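Local coordinates for protein VirX1 (Cyanophage Syn10, PDB 6QGM) that iodinates diverse substrates as a marine viral halogenase, probably relying on a flavin cofactor like other members of the tryptophan halogenase family, at residues 19-24 and 58-63; 191-196 and 234-239; 305-310 and 321-326. All blocks are in the same frame, centred on the assembly; numbering follows the deposited sequence.

The three contacts share no helix or strand and do not touch one another. Interaction 1 is fully buried and joins helix 14-26 to the turn after helix 52-59 through one leucine and two alanines. Interactions 2 and 3 are only partly buried, each setting a helix against a strand. Interactions 1 and 2 both involve the eight-stranded sheet: helix 14-26 packs on strand 31-36, the neighbour of strand 187-198 used in the second. Interaction 3 lies on an edge strand of the seven-stranded sheet, its centre about 31 Å from that of interaction 2. Chemistry follows place: aliphatic in interaction 1, aromatic in interaction 2, and mixed in interaction 3, where a carboxylate approaches an imidazole.

Interaction 1. Residues 19-24 and 58-63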
loop_
_atom_site.group_PDB
_atom_site.type_symbol
_atom_site.label_atom_id
_atom_site.label_comp_id
_atom_site.label_asym_id
_atom_site.label_seq_id
_atom_site.Cartn_x
_atom_site.Cartn_y
_atom_site.Cartn_z
ATOM N N THR B 19 -28.415 19.858 -7.279
ATOM C CA THR B 19 -28.317 19.816 -5.792
ATOM C C THR B 19 -29.731 19.936 -5.194
ATOM O O THR B 19 -30.102 19.079 -4.364
ATOM C CB THR B 19 -27.355 20.897 -5.276
ATOM O OG1 THR B 19 -26.118 20.766 -5.971
ATOM C CG2 THR B 19 -27.107 20.799 -3.792
ATOM N N ALA B 20 -30.505 20.936 -5.615
ATOM C CA ALA B 20 -31.882 21.174 -5.114
ATOM C C ALA B 20 -32.748 19.923 -5.331
ATOM O O ALA B 20 -33.404 19.497 -4.368
ATOM C CB ALA B 20 -32.486 22.392 -5.776
ATOM N N ALA B 21 -32.742 19.354 -6.541
ATOM C CA ALA B 21 -33.551 18.173 -6.937
ATOM C C ALA B 21 -33.175 16.967 -6.065
ATOM O O ALA B 21 -34.077 16.406 -5.415
ATOM C CB ALA B 21 -33.353 17.866 -8.397
ATOM N N ALA B 22 -31.886 16.602 -6.047
ATOM C CA ALA B 22 -31.321 15.471 -5.263
ATOM C C ALA B 22 -31.722 15.591 -3.791
ATOM O O ALA B 22 -32.308 14.638 -3.262
ATOM C CB ALA B 22 -29.825 15.431 -5.407
ATOM N N LEU B 23 -31.426 16.728 -3.161
ATOM C CA LEU B 23 -31.719 16.978 -1.726
ATOM C C LEU B 23 -33.233 16.902 -1.491
ATOM O O LEU B 23 -33.638 16.237 -0.520
ATOM C CB LEU B 23 -31.140 18.337 -1.314
ATOM C CG LEU B 23 -29.609 18.378 -1.163
ATOM C CD1 LEU B 23 -29.128 19.728 -0.635
ATOM C CD2 LEU B 23 -29.099 17.270 -0.257
ATOM N N SER B 24 -34.044 17.538 -2.346
ATOM C CA SER B 24 -35.524 17.611 -2.187
ATOM C C SER B 24 -36.138 16.197 -2.230
ATOM O O SER B 24 -37.106 15.946 -1.487
ATOM C CB SER B 24 -36.153 18.525 -3.211
ATOM O OG SER B 24 -36.205 17.906 -4.488
ATOM N N HIS B 58 -30.655 7.516 -12.095
ATOM C CA HIS B 58 -31.345 6.345 -11.488
ATOM C C HIS B 58 -31.831 6.717 -10.078
ATOM O O HIS B 58 -32.980 6.360 -9.743
ATOM C CB HIS B 58 -30.437 5.098 -11.581
ATOM C CG HIS B 58 -30.583 4.352 -12.870
ATOM N ND1 HIS B 58 -31.554 3.380 -13.045
ATOM C CD2 HIS B 58 -29.915 4.421 -14.046
ATOM C CE1 HIS B 58 -31.477 2.887 -14.268
ATOM N NE2 HIS B 58 -30.476 3.507 -14.896
ATOM N N LEU B 59 -31.013 7.448 -9.311
ATOM C CA LEU B 59 -31.349 7.923 -7.938
ATOM C C LEU B 59 -32.552 8.873 -7.983
ATOM O O LEU B 59 -33.298 8.898 -6.989
ATOM C CB LEU B 59 -30.134 8.629 -7.316
ATOM C CG LEU B 59 -29.037 7.730 -6.758
ATOM C CD1 LEU B 59 -27.754 8.522 -6.558
ATOM C CD2 LEU B 59 -29.482 7.084 -5.449
ATOM N N LEU B 60 -32.736 9.615 -9.081
ATOM C CA LEU B 60 -33.845 10.599 -9.235
ATOM C C LEU B 60 -35.005 10.003 -10.042
ATOM O O LEU B 60 -35.974 10.760 -10.269
ATOM C CB LEU B 60 -33.322 11.868 -9.917
ATOM C CG LEU B 60 -32.325 12.693 -9.103
ATOM C CD1 LEU B 60 -32.119 14.052 -9.742
ATOM C CD2 LEU B 60 -32.783 12.872 -7.663
ATOM N N ASP B 61 -34.903 8.728 -10.466
ATOM C CA ASP B 61 -35.949 7.961 -11.200
ATOM C C ASP B 61 -36.224 8.579 -12.574
ATOM O O ASP B 61 -37.349 8.417 -13.070
ATOM C CB ASP B 61 -37.263 7.898 -10.420
ATOM C CG ASP B 61 -37.242 6.982 -9.207
ATOM O OD1 ASP B 61 -36.797 5.810 -9.358
ATOM O OD2 ASP B 61 -37.699 7.448 -8.130
ATOM N N LEU B 62 -35.236 9.233 -13.185
ATOM C CA LEU B 62 -35.402 9.960 -14.470
ATOM C C LEU B 62 -35.270 8.964 -15.621
ATOM O O LEU B 62 -34.175 8.421 -15.781
ATOM C CB LEU B 62 -34.341 11.060 -14.560
ATOM C CG LEU B 62 -34.600 12.273 -13.676
ATOM C CD1 LEU B 62 -33.335 13.091 -13.504
ATOM C CD2 LEU B 62 -35.708 13.147 -14.217
ATOM N N LYS B 63 -36.336 8.767 -16.394
ATOM C CA LYS B 63 -36.360 7.925 -17.621
ATOM C C LYS B 63 -35.897 8.776 -18.819
ATOM O O LYS B 63 -36.384 9.922 -18.961
ATOM C CB LYS B 63 -37.767 7.357 -17.883
ATOM C CG LYS B 63 -38.435 6.596 -16.751
ATOM C CD LYS B 63 -37.523 5.657 -15.992
ATOM C CE LYS B 63 -38.149 5.088 -14.729
ATOM N NZ LYS B 63 -37.169 4.947 -13.617
#
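Leu60 carries its half of this contact alone, pushing the two branches of its side chain against Ala21 and Ala22 of helix 14-26. That helix follows strand 6-10 and a glycine-rich turn, a strand-turn-helix consistent with a Rossmann-type dinucleotide-binding motif. CD1 of Leu60 sits 4.2 Å from the CB of Ala21, methyl against methyl. CD2 lies over the backbone next door, 3.8 Å from the CA of Ala22, so the second branch rests on main chain instead of on a side chain. CG stands anti to the carbonyl carbon of Leu60 (chi1 -67°), which turns both methyls toward the helix, and the small alanines let it come close: the CA atoms of Ala22 and Leu60 are 6.8 Å apart.

The hydrogen bonds run alongside the contact, not across it. Ser24 OG turns back to Ala21 O at 2.8 Å, tilted 27° from the carbonyl plane, and also pairs with Asn184. Just past Leu60, Asp61 ends helix 52-59 in a Schellman motif, with positive phi and its N bonded to His58 O.

Charge lies beyond the contact: Asp61 forms salt bridges with Lys25 and with Lys478 of the second subunit. Ala21 is also packed by Leu176 and Ile180 of helix 169-181. Carbon meets carbon at the closest approaches and all three touching residues are buried, so the contact probably rests on burial and close fit, with nearby polar groups bonded elsewhere.

Interaction 2. Residues 191-196 and 234-239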
loop_
_atom_site.group_PDB
_atom_site.type_symbol
_atom_site.label_atom_id
_atom_site.label_comp_id
_atom_site.label_asym_id
_atom_site.label_seq_id
_atom_site.Cartn_x
_atom_site.Cartn_y
_atom_site.Cartn_z
ATOM N N GLY B 191 -32.629 36.846 -6.366
ATOM C CA GLY B 191 -31.770 37.820 -5.680
ATOM C C GLY B 191 -30.294 37.596 -5.932
ATOM O O GLY B 191 -29.907 36.495 -6.336
ATOM N N LYS B 192 -29.519 38.661 -5.748
ATOM C CA LYS B 192 -28.037 38.690 -5.816
ATOM C C LYS B 192 -27.523 38.607 -4.376
ATOM O O LYS B 192 -27.940 39.450 -3.560
ATOM C CB LYS B 192 -27.580 39.975 -6.517
ATOM C CG LYS B 192 -26.076 40.228 -6.508
ATOM C CD LYS B 192 -25.617 41.268 -7.474
ATOM C CE LYS B 192 -24.242 41.804 -7.148
ATOM N NZ LYS B 192 -24.058 43.135 -7.773
ATOM N N VAL B 193 -26.700 37.604 -4.073
ATOM C CA VAL B 193 -25.918 37.509 -2.804
ATOM C C VAL B 193 -24.816 38.571 -2.849
ATOM O O VAL B 193 -23.948 38.455 -3.734
ATOM C CB VAL B 193 -25.311 36.110 -2.613
ATOM C CG1 VAL B 193 -24.400 36.062 -1.396
ATOM C CG2 VAL B 193 -26.409 35.065 -2.529
ATOM N N THR B 194 -24.859 39.558 -1.945
ATOM C CA THR B 194 -23.948 40.735 -1.937
ATOM C C THR B 194 -22.912 40.611 -0.817
ATOM O O THR B 194 -21.801 41.127 -1.014
ATOM C CB THR B 194 -24.722 42.056 -1.838
ATOM O OG1 THR B 194 -25.388 42.161 -0.577
ATOM C CG2 THR B 194 -25.724 42.209 -2.962
ATOM N N GLY B 195 -23.252 39.965 0.302
ATOM C CA GLY B 195 -22.372 39.881 1.483
ATOM C C GLY B 195 -22.782 38.774 2.441
ATOM O O GLY B 195 -23.639 37.923 2.077
ATOM N N TYR B 196 -22.200 38.792 3.644
ATOM C CA TYR B 196 -22.384 37.748 4.688
ATOM C C TYR B 196 -22.033 38.313 6.058
ATOM O O TYR B 196 -21.375 39.312 6.123
ATOM C CB TYR B 196 -21.466 36.556 4.416
ATOM C CG TYR B 196 -20.006 36.880 4.586
ATOM C CD1 TYR B 196 -19.263 37.342 3.516
ATOM C CD2 TYR B 196 -19.359 36.712 5.794
ATOM C CE1 TYR B 196 -17.913 37.633 3.629
ATOM C CE2 TYR B 196 -18.018 37.047 5.933
ATOM C CZ TYR B 196 -17.286 37.472 4.842
ATOM O OH TYR B 196 -15.967 37.768 4.948
ATOM N N GLY B 234 -14.688 30.159 -1.857
ATOM C CA GLY B 234 -13.435 30.865 -2.201
ATOM C C GLY B 234 -13.388 32.270 -1.608
ATOM O O GLY B 234 -12.426 32.537 -0.874
ATOM N N GLU B 235 -14.368 33.130 -1.916
ATOM C CA GLU B 235 -14.346 34.557 -1.523
ATOM C C GLU B 235 -14.708 34.671 -0.038
ATOM O O GLU B 235 -13.809 35.017 0.748
ATOM C CB GLU B 235 -15.230 35.443 -2.414
ATOM C CG GLU B 235 -14.943 36.933 -2.158
ATOM C CD GLU B 235 -15.702 37.957 -2.979
ATOM O OE1 GLU B 235 -15.583 37.895 -4.208
ATOM O OE2 GLU B 235 -16.388 38.836 -2.390
ATOM N N PHE B 236 -15.952 34.393 0.345
ATOM C CA PHE B 236 -16.485 34.681 1.702
ATOM C C PHE B 236 -15.754 33.840 2.760
ATOM O O PHE B 236 -15.378 34.445 3.767
ATOM C CB PHE B 236 -17.998 34.452 1.782
ATOM C CG PHE B 236 -18.872 35.381 0.973
ATOM C CD1 PHE B 236 -18.361 36.517 0.360
ATOM C CD2 PHE B 236 -20.237 35.137 0.876
ATOM C CE1 PHE B 236 -19.192 37.376 -0.347
ATOM C CE2 PHE B 236 -21.066 35.997 0.169
ATOM C CZ PHE B 236 -20.543 37.118 -0.441
ATOM N N MET B 237 -15.587 32.523 2.561
ATOM C CA MET B 237 -14.926 31.608 3.539
ATOM C C MET B 237 -13.409 31.612 3.307
ATOM O O MET B 237 -12.669 31.070 4.156
ATOM C CB MET B 237 -15.461 30.175 3.438
ATOM C CG MET B 237 -16.894 29.995 3.958
ATOM S SD MET B 237 -17.145 30.336 5.722
ATOM C CE MET B 237 -15.761 29.402 6.354
ATOM N N GLY B 238 -12.962 32.185 2.191
ATOM C CA GLY B 238 -11.538 32.434 1.906
ATOM C C GLY B 238 -10.734 31.175 1.645
ATOM O O GLY B 238 -9.538 31.212 1.885
ATOM N N GLU B 239 -11.334 30.103 1.143
ATOM C CA GLU B 239 -10.588 28.831 0.923
ATOM C C GLU B 239 -9.655 28.984 -0.288
ATOM O O GLU B 239 -10.120 29.366 -1.379
ATOM C CB GLU B 239 -11.526 27.631 0.762
ATOM C CG GLU B 239 -10.836 26.297 1.016
ATOM C CD GLU B 239 -10.225 26.133 2.399
ATOM O OE1 GLU B 239 -10.604 26.897 3.315
ATOM O OE2 GLU B 239 -9.369 25.249 2.568
#
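From 234-239 it is Phe236 that meets the strand, its ring touched by Val193, Gly195 and Tyr196; Leu231, earlier in the same helix, packs on Val193 as well. Going along 234-239, Gly234 starts within the helix, its N bonded to Ser230 OG. At Glu235 the turn is already wider than a regular alpha turn, and its carbonyl oxygen accepts a weak bond from Gly238 N.

Phe236 follows and does the work. CG lies anti to the carbonyl carbon (chi1 -66°), sending the ring out toward the strand. Tyr196 comes over one face of it, its CD1 nearest CG of Phe236 and placed toward the rim. The two rings are oblique, with centroids 4.7 Å apart and planes 43° from each other, so the pair is neither a parallel stack nor a T-shaped one. In Tyr196, CG sits between the backbone N and the carbonyl carbon (chi1 68°), which lays the phenol back across Phe236. Val193 approaches the Phe236 ring differently, at its edge: CG1 is 3.7 Å from CE2. Gly195 adds backbone to the same end of the ring, with its CA 3.8 Å from CZ of Phe236. The carbonyl oxygen of Phe236 is taken by Lys198 NZ.

Met237 turns its side chain off toward Phe206 and Val338. Gly238 leaves the helix with positive phi, and Glu239 is held by Arg335 and Thr334.

Opposite Ile210, Thr194 and Gly195 form a classic beta bulge in strand 187-198. That strand lies parallel beside 31-36, then 6-10 and 221-224, and helix 231-236 follows the last of these, a topology consistent with a Rossmann-type, probably flavin-binding, fold.

Interaction 3. Residues 305-310 and 321-326; sequences DAEAEF and AKIFHI
Glu307 reaches from helix 303-314 across to Ile323 and His325, and its side chain can be followed outward atom by atom. From CB, which leaves the helix toward the other segment, the chain runs nearly straight: CG is anti to the backbone N (chi1 178°) and the next bond is extended too. CG then meets the end of Ile323, 3.9 Å from its CD1, and the two side chains run aslant of each other. CD passes the same methyl at 4.1 Å.

At the tip, OE2 is paired with Arg311 in a salt bridge. OE1 lies at the edge of the His325 imidazole, in the ring plane, 3.1 Å from CE1 and 3.2 Å from NE2 of His325; carboxylate and ring are nearly coplanar, 26° apart.

The strand being met, 324-327, is an edge strand of a mixed seven-stranded sheet and runs antiparallel to strand 252-258, to which Phe324 and Ile326 are hydrogen-bonded. Helix 303-314 lies between strand 290-296 and this edge strand in the chain, and packs back on the sheet through Ala306 and Phe310.

One turn along from Glu307, Phe310 meets Ile323 through CD2, 3.8 Å from CD1 of Ile323, so that single methyl serves both helix residues. The Phe310 ring continues inward to Thr292, Tyr294 and Thr256, whereas Ile323 leans on Met254.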
loop_
_atom_site.group_PDB
_atom_site.type_symbol
_atom_site.label_atom_id
_atom_site.label_comp_id
_atom_site.label_asym_id
_atom_site.label_seq_id
_atom_site.Cartn_x
_atom_site.Cartn_y
_atom_site.Cartn_z
ATOM N N ASP B 305 -4.614 34.592 -31.291
ATOM C CA ASP B 305 -4.012 33.484 -32.077
ATOM C C ASP B 305 -4.832 32.199 -31.880
ATOM O O ASP B 305 -5.074 31.501 -32.886
ATOM C CB ASP B 305 -2.553 33.239 -31.685
ATOM C CG ASP B 305 -1.541 34.193 -32.284
ATOM O OD1 ASP B 305 -1.964 35.256 -32.802
ATOM O OD2 ASP B 305 -0.334 33.855 -32.223
ATOM N N ALA B 306 -5.215 31.880 -30.633
ATOM C CA ALA B 306 -6.037 30.693 -30.293
ATOM C C ALA B 306 -7.394 30.749 -31.011
ATOM O O ALA B 306 -7.895 29.688 -31.446
ATOM C CB ALA B 306 -6.219 30.620 -28.812
ATOM N N GLU B 307 -7.978 31.946 -31.128
ATOM C CA GLU B 307 -9.304 32.154 -31.760
ATOM C C GLU B 307 -9.191 31.988 -33.280
ATOM O O GLU B 307 -10.139 31.454 -33.897
ATOM C CB GLU B 307 -9.858 33.522 -31.397
ATOM C CG GLU B 307 -11.197 33.784 -32.069
ATOM C CD GLU B 307 -11.970 34.939 -31.492
ATOM O OE1 GLU B 307 -11.920 35.078 -30.249
ATOM O OE2 GLU B 307 -12.605 35.679 -32.281
ATOM N N ALA B 308 -8.094 32.457 -33.868
ATOM C CA ALA B 308 -7.822 32.329 -35.315
ATOM C C ALA B 308 -7.650 30.834 -35.641
ATOM O O ALA B 308 -8.282 30.347 -36.596
ATOM C CB ALA B 308 -6.623 33.172 -35.682
ATOM N N GLU B 309 -6.829 30.139 -34.852
ATOM C CA GLU B 309 -6.693 28.653 -34.833
ATOM C C GLU B 309 -8.076 27.992 -34.841
ATOM O O GLU B 309 -8.328 27.166 -35.739
ATOM C CB GLU B 309 -5.978 28.205 -33.560
ATOM C CG GLU B 309 -4.546 27.760 -33.748
ATOM C CD GLU B 309 -4.020 27.081 -32.494
ATOM O OE1 GLU B 309 -4.298 25.851 -32.340
ATOM O OE2 GLU B 309 -3.387 27.795 -31.643
ATOM N N PHE B 310 -8.924 28.344 -33.867
ATOM C CA PHE B 310 -10.230 27.693 -33.575
ATOM C C PHE B 310 -11.183 27.856 -34.762
ATOM O O PHE B 310 -11.773 26.854 -35.202
ATOM C CB PHE B 310 -10.822 28.243 -32.275
ATOM C CG PHE B 310 -12.078 27.543 -31.806
ATOM C CD1 PHE B 310 -12.198 26.160 -31.853
ATOM C CD2 PHE B 310 -13.131 28.271 -31.276
ATOM C CE1 PHE B 310 -13.354 25.534 -31.411
ATOM C CE2 PHE B 310 -14.288 27.644 -30.834
ATOM C CZ PHE B 310 -14.396 26.276 -30.895
ATOM N N ALA B 321 -19.310 32.188 -36.287
ATOM C CA ALA B 321 -19.505 31.601 -34.937
ATOM C C ALA B 321 -19.297 32.678 -33.875
ATOM O O ALA B 321 -18.249 33.332 -33.890
ATOM C CB ALA B 321 -18.559 30.444 -34.719
ATOM N N LYS B 322 -20.271 32.859 -32.981
ATOM C CA LYS B 322 -20.139 33.707 -31.770
ATOM C C LYS B 322 -19.348 32.916 -30.716
ATOM O O LYS B 322 -19.822 31.844 -30.320
ATOM C CB LYS B 322 -21.539 34.104 -31.304
ATOM C CG LYS B 322 -21.627 35.154 -30.216
ATOM C CD LYS B 322 -23.073 35.559 -30.001
ATOM C CE LYS B 322 -23.273 36.665 -28.975
ATOM N NZ LYS B 322 -24.487 36.454 -28.140
ATOM N N ILE B 323 -18.190 33.435 -30.300
ATOM C CA ILE B 323 -17.213 32.762 -29.391
ATOM C C ILE B 323 -17.203 33.497 -28.049
ATOM O O ILE B 323 -17.038 34.747 -28.046
ATOM C CB ILE B 323 -15.804 32.709 -30.021
ATOM C CG1 ILE B 323 -15.825 31.924 -31.338
ATOM C CG2 ILE B 323 -14.775 32.162 -29.044
ATOM C CD1 ILE B 323 -14.474 31.722 -31.958
ATOM N N PHE B 324 -17.389 32.732 -26.961
ATOM C CA PHE B 324 -17.399 33.218 -25.563
ATOM C C PHE B 324 -16.153 32.686 -24.848
ATOM O O PHE B 324 -16.052 31.458 -24.716
ATOM C CB PHE B 324 -18.726 32.825 -24.900
ATOM C CG PHE B 324 -19.920 33.599 -25.418
ATOM C CD1 PHE B 324 -19.949 34.997 -25.377
ATOM C CD2 PHE B 324 -20.955 32.953 -26.084
ATOM C CE1 PHE B 324 -21.019 35.708 -25.896
ATOM C CE2 PHE B 324 -22.023 33.664 -26.606
ATOM C CZ PHE B 324 -22.056 35.035 -26.500
ATOM N N HIS B 325 -15.288 33.577 -24.363
ATOM C CA HIS B 325 -14.052 33.264 -23.600
ATOM C C HIS B 325 -14.390 33.062 -22.129
ATOM O O HIS B 325 -15.069 33.900 -21.551
ATOM C CB HIS B 325 -13.007 34.370 -23.775
ATOM C CG HIS B 325 -12.559 34.470 -25.185
ATOM N ND1 HIS B 325 -13.279 35.166 -26.122
ATOM C CD2 HIS B 325 -11.521 33.907 -25.842
ATOM C CE1 HIS B 325 -12.715 35.035 -27.295
ATOM N NE2 HIS B 325 -11.621 34.290 -27.155
ATOM N N ILE B 326 -13.906 31.965 -21.567
ATOM C CA ILE B 326 -14.107 31.604 -20.143
ATOM C C ILE B 326 -12.726 31.539 -19.496
ATOM O O ILE B 326 -11.757 31.001 -20.114
ATOM C CB ILE B 326 -14.881 30.289 -19.986
ATOM C CG1 ILE B 326 -15.996 30.134 -21.023
ATOM C CG2 ILE B 326 -15.420 30.205 -18.569
ATOM C CD1 ILE B 326 -16.186 28.702 -21.516
#